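Local coordinates for protein probable intron-encoded endonuclease 1 (Wickerhamomyces canadensis, PDB 6X1J) that cuts a specific DNA recognition sequence as a LAGLIDADG homing endonuclease, serving the homing of an intron of the mitochondrial 21S rRNA gene, at residues 13-16 and 17-21. Numbering follows the deposited sequence.
With nucleotides of chain C; nucleotides of chain B.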
ATOM      1  N   LEU A  13       2.642 -17.814 -18.795  1.00 46.47           N
ATOM      2  CA  LEU A  13       3.901 -17.019 -18.886  1.00 54.18           C
ATOM      3  C   LEU A  13       4.353 -16.850 -20.351  1.00 55.67           C
ATOM      4  O   LEU A  13       4.817 -17.854 -20.947  1.00 61.41           O
ATOM      5  CB  LEU A  13       4.976 -17.711 -18.040  1.00 53.23           C
ATOM      6  CG  LEU A  13       6.351 -17.037 -18.039  1.00 55.56           C
ATOM      7  CD1 LEU A  13       6.252 -15.541 -17.725  1.00 55.80           C
ATOM      8  CD2 LEU A  13       7.276 -17.735 -17.051  1.00 53.89           C
ATOM      9  N   GLY A  14       4.247 -15.625 -20.891  1.00 53.10           N
ATOM     10  CA  GLY A  14       4.716 -15.237 -22.238  1.00 50.75           C
ATOM     11  C   GLY A  14       3.611 -15.243 -23.295  1.00 53.61           C
ATOM     12  O   GLY A  14       3.879 -14.759 -24.417  1.00 52.00           O
ATOM     13  N   LEU A  15       2.422 -15.788 -23.000  1.00 51.92           N
ATOM     14  CA  LEU A  15       1.261 -15.764 -23.930  1.00 51.51           C
ATOM     15  C   LEU A  15       0.882 -14.309 -24.185  1.00 53.00           C
ATOM     16  O   LEU A  15       1.037 -13.483 -23.261  1.00 50.28           O
ATOM     17  CB  LEU A  15       0.067 -16.511 -23.335  1.00 55.50           C
ATOM     18  CG  LEU A  15       0.020 -18.012 -23.592  1.00 61.90           C
ATOM     19  CD1 LEU A  15       1.315 -18.689 -23.161  1.00 63.30           C
ATOM     20  CD2 LEU A  15      -1.174 -18.624 -22.874  1.00 62.67           C
ATOM     21  N   GLY A  16       0.402 -14.018 -25.392  1.00 52.31           N
ATOM     22  CA  GLY A  16      -0.154 -12.706 -25.784  1.00 51.07           C
ATOM     23  C   GLY A  16      -1.368 -12.355 -24.935  1.00 48.45           C
ATOM     24  O   GLY A  16      -2.070 -13.242 -24.432  1.00 47.09           O
ATOM     25  N   PRO A  17      -1.630 -11.048 -24.726  1.00 47.19           N
ATOM     26  CA  PRO A  17      -2.580 -10.624 -23.705  1.00 47.56           C
ATOM     27  C   PRO A  17      -3.944 -11.295 -23.910  1.00 53.79           C
ATOM     28  O   PRO A  17      -4.526 -11.737 -22.915  1.00 59.94           O
ATOM     29  CB  PRO A  17      -2.665  -9.095 -23.867  1.00 47.63           C
ATOM     30  CG  PRO A  17      -1.384  -8.708 -24.579  1.00 47.35           C
ATOM     31  CD  PRO A  17      -1.015  -9.912 -25.430  1.00 50.29           C
ATOM     32  N   ASN A  18      -4.401 -11.394 -25.169  1.00 55.42           N
ATOM     33  CA  ASN A  18      -5.817 -11.732 -25.487  1.00 53.98           C
ATOM     34  C   ASN A  18      -6.004 -13.242 -25.535  1.00 48.78           C
ATOM     35  O   ASN A  18      -7.089 -13.664 -25.915  1.00 53.16           O
ATOM     36  CB  ASN A  18      -6.319 -11.089 -26.778  1.00 54.38           C
ATOM     37  CG  ASN A  18      -7.784 -10.703 -26.715  1.00 57.71           C
ATOM     38  OD1 ASN A  18      -8.507 -11.084 -25.802  1.00 53.20           O
ATOM     39  ND2 ASN A  18      -8.240  -9.926 -27.679  1.00 61.62           N
ATOM     40  N   SER A  19      -5.009 -14.021 -25.123  1.00 49.03           N
ATOM     41  CA  SER A  19      -5.108 -15.500 -25.087  1.00 50.74           C
ATOM     42  C   SER A  19      -6.284 -15.931 -24.201  1.00 52.18           C
ATOM     43  O   SER A  19      -6.469 -15.375 -23.104  1.00 52.33           O
ATOM     44  CB  SER A  19      -3.814 -16.139 -24.654  1.00 52.15           C
ATOM     45  OG  SER A  19      -2.720 -15.621 -25.398  1.00 55.75           O
ATOM     46  N   LYS A  20      -7.036 -16.907 -24.701  1.00 53.05           N
ATOM     47  CA  LYS A  20      -8.212 -17.560 -24.081  1.00 57.21           C
ATOM     48  C   LYS A  20      -7.836 -18.187 -22.733  1.00 56.74           C
ATOM     49  O   LYS A  20      -8.631 -18.029 -21.755  1.00 61.60           O
ATOM     50  CB  LYS A  20      -8.696 -18.663 -25.026  1.00 62.15           C
ATOM     51  CG  LYS A  20     -10.054 -19.272 -24.712  1.00 66.42           C
ATOM     52  CD  LYS A  20     -11.200 -18.652 -25.503  1.00 64.18           C
ATOM     53  CE  LYS A  20     -12.432 -19.536 -25.547  1.00 63.18           C
ATOM     54  NZ  LYS A  20     -12.704 -20.207 -24.253  1.00 62.11           N
ATOM     55  N   LEU A  21      -6.718 -18.922 -22.698  1.00 51.89           N
ATOM     56  CA  LEU A  21      -6.146 -19.537 -21.459  1.00 54.91           C
ATOM     57  C   LEU A  21      -6.151 -18.506 -20.301  1.00 46.47           C
ATOM     58  O   LEU A  21      -6.649 -18.834 -19.204  1.00 43.48           O
ATOM     59  CB  LEU A  21      -4.730 -20.042 -21.766  1.00 57.28           C
ATOM     60  CG  LEU A  21      -4.577 -21.554 -21.920  1.00 63.04           C
ATOM     61  CD1 LEU A  21      -3.269 -21.914 -22.616  1.00 60.20           C
ATOM     62  CD2 LEU A  21      -4.668 -22.246 -20.568  1.00 64.81           C
TER
ATOM     63  P    DT C   5     -13.758  -4.566 -26.869  1.00 58.67           P
ATOM     64  OP1  DT C   5     -15.116  -4.798 -26.332  1.00 58.07           O
ATOM     65  OP2  DT C   5     -13.106  -3.238 -26.733  1.00 53.96           O
ATOM     66  O5'  DT C   5     -12.924  -5.742 -26.198  1.00 52.41           O
ATOM     67  C5'  DT C   5     -11.590  -5.854 -26.624  1.00 52.98           C
ATOM     68  C4'  DT C   5     -10.929  -7.094 -26.092  1.00 53.70           C
ATOM     69  O4'  DT C   5      -9.854  -7.347 -27.026  1.00 55.78           O
ATOM     70  C3'  DT C   5     -10.262  -6.834 -24.745  1.00 49.66           C
ATOM     71  O3'  DT C   5     -10.146  -8.056 -24.012  1.00 48.57           O
ATOM     72  C2'  DT C   5      -8.927  -6.253 -25.149  1.00 49.12           C
ATOM     73  C1'  DT C   5      -8.614  -7.012 -26.432  1.00 46.58           C
ATOM     74  N1   DT C   5      -7.812  -6.218 -27.392  1.00 39.16           N
ATOM     75  C2   DT C   5      -6.643  -6.802 -27.804  1.00 41.42           C
ATOM     76  O2   DT C   5      -6.327  -7.945 -27.509  1.00 49.03           O
ATOM     77  N3   DT C   5      -5.868  -6.018 -28.619  1.00 41.88           N
ATOM     78  C4   DT C   5      -6.121  -4.728 -29.031  1.00 39.99           C
ATOM     79  O4   DT C   5      -5.314  -4.155 -29.768  1.00 43.05           O
ATOM     80  C5   DT C   5      -7.361  -4.161 -28.538  1.00 42.64           C
ATOM     81  C7   DT C   5      -7.728  -2.761 -28.922  1.00 44.17           C
ATOM     82  C6   DT C   5      -8.120  -4.917 -27.730  1.00 39.20           C
TER
ATOM     83  P    DT B  23       0.710 -14.693 -29.217  1.00 57.89           P
ATOM     84  OP1  DT B  23       0.845 -15.609 -28.074  1.00 52.28           O
ATOM     85  OP2  DT B  23       1.379 -15.019 -30.483  1.00 75.20           O
ATOM     86  O5'  DT B  23      -0.840 -14.472 -29.489  1.00 58.32           O
ATOM     87  C5'  DT B  23      -1.721 -15.613 -29.493  1.00 56.96           C
ATOM     88  C4'  DT B  23      -3.097 -15.172 -29.071  1.00 55.06           C
ATOM     89  O4'  DT B  23      -3.256 -13.764 -29.356  1.00 53.05           O
ATOM     90  C3'  DT B  23      -4.259 -15.873 -29.772  1.00 53.39           C
ATOM     91  O3'  DT B  23      -5.190 -16.204 -28.734  1.00 54.57           O
ATOM     92  C2'  DT B  23      -4.721 -14.842 -30.791  1.00 48.03           C
ATOM     93  C1'  DT B  23      -4.470 -13.552 -30.051  1.00 47.80           C
ATOM     94  N1   DT B  23      -4.318 -12.319 -30.839  1.00 45.77           N
ATOM     95  C2   DT B  23      -5.298 -11.347 -30.751  1.00 50.49           C
ATOM     96  O2   DT B  23      -6.323 -11.491 -30.107  1.00 53.11           O
ATOM     97  N3   DT B  23      -5.045 -10.210 -31.474  1.00 49.47           N
ATOM     98  C4   DT B  23      -3.928  -9.948 -32.247  1.00 46.19           C
ATOM     99  O4   DT B  23      -3.841  -8.882 -32.848  1.00 49.60           O
ATOM    100  C5   DT B  23      -2.929 -10.999 -32.270  1.00 47.04           C
ATOM    101  C7   DT B  23      -1.697 -10.817 -33.100  1.00 47.28           C
ATOM    102  C6   DT B  23      -3.162 -12.106 -31.555  1.00 47.17           C
TER
ATOM    103  P    DT C   6      -9.934  -8.020 -22.428  1.00 44.09           P
ATOM    104  OP1  DT C   6     -10.116  -9.401 -21.907  1.00 39.32           O
ATOM    105  OP2  DT C   6     -10.675  -6.851 -21.860  1.00 37.64           O
ATOM    106  O5'  DT C   6      -8.373  -7.753 -22.320  1.00 45.54           O
ATOM    107  C5'  DT C   6      -7.418  -8.814 -22.539  1.00 38.87           C
ATOM    108  C4'  DT C   6      -6.026  -8.232 -22.454  1.00 41.17           C
ATOM    109  O4'  DT C   6      -5.736  -7.364 -23.580  1.00 39.78           O
ATOM    110  C3'  DT C   6      -5.723  -7.400 -21.200  1.00 39.08           C
ATOM    111  O3'  DT C   6      -4.519  -7.843 -20.590  1.00 39.48           O
ATOM    112  C2'  DT C   6      -5.584  -5.980 -21.717  1.00 37.95           C
ATOM    113  C1'  DT C   6      -5.005  -6.257 -23.084  1.00 40.21           C
ATOM    114  N1   DT C   6      -5.020  -5.187 -24.100  1.00 40.90           N
ATOM    115  C2   DT C   6      -3.999  -5.222 -25.019  1.00 40.85           C
ATOM    116  O2   DT C   6      -3.138  -6.088 -25.020  1.00 41.74           O
ATOM    117  N3   DT C   6      -4.022  -4.208 -25.942  1.00 40.40           N
ATOM    118  C4   DT C   6      -4.922  -3.167 -26.016  1.00 44.17           C
ATOM    119  O4   DT C   6      -4.801  -2.317 -26.897  1.00 50.48           O
ATOM    120  C5   DT C   6      -5.970  -3.189 -25.016  1.00 47.36           C
ATOM    121  C7   DT C   6      -7.000  -2.105 -25.016  1.00 49.42           C
ATOM    122  C6   DT C   6      -5.967  -4.188 -24.122  1.00 44.60           C
TER
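The flat carbonyl group of Gly-16 accepts two bonds from Ser-19, both from one face: the hydroxyl OG donates to Gly-16 O at 2.6 Å, tilted 27° from the plane, and Ser-19 N reaches the same oxygen at 3.1 Å, standing well above the plane. The amide of Asn-18, third residue of the turn, reaches a thymine from outside the ring plane, its ND2 2.8 Å from O2 of DT5 of chain C and weakly bonded to O4' of that nucleotide; Asn-18 CB also lies 3.4 Å from O2 of DT23 of chain B. Pro-17 brings its CG to 3.2 Å from O2 of DT6 of chain C. Gly-16 to Ser-19 form a type I beta turn whose tip enters the minor groove, at the periphery of this LAGLIDADG protein and just before helix 20-26. Ser-19 holds the N-cap position, but its OG, beside its own backbone N (chi1 -50°), folds back onto the turn instead of capping. Gly-16 N donates a hydrogen bond to OP1 of DT23 of chain B, and Lys-20 N hydrogen-bonds another DNA phosphate. The bond between Lys-23 NZ and Asn-18 OD1 is consistent with ND2 facing the thymidine; a leucine here would probably leave Lys-23 NZ and the DT5 minor-groove oxygens without this polar partner. Leu-15 CD2 rests 3.9 Å from Leu-21 CD1.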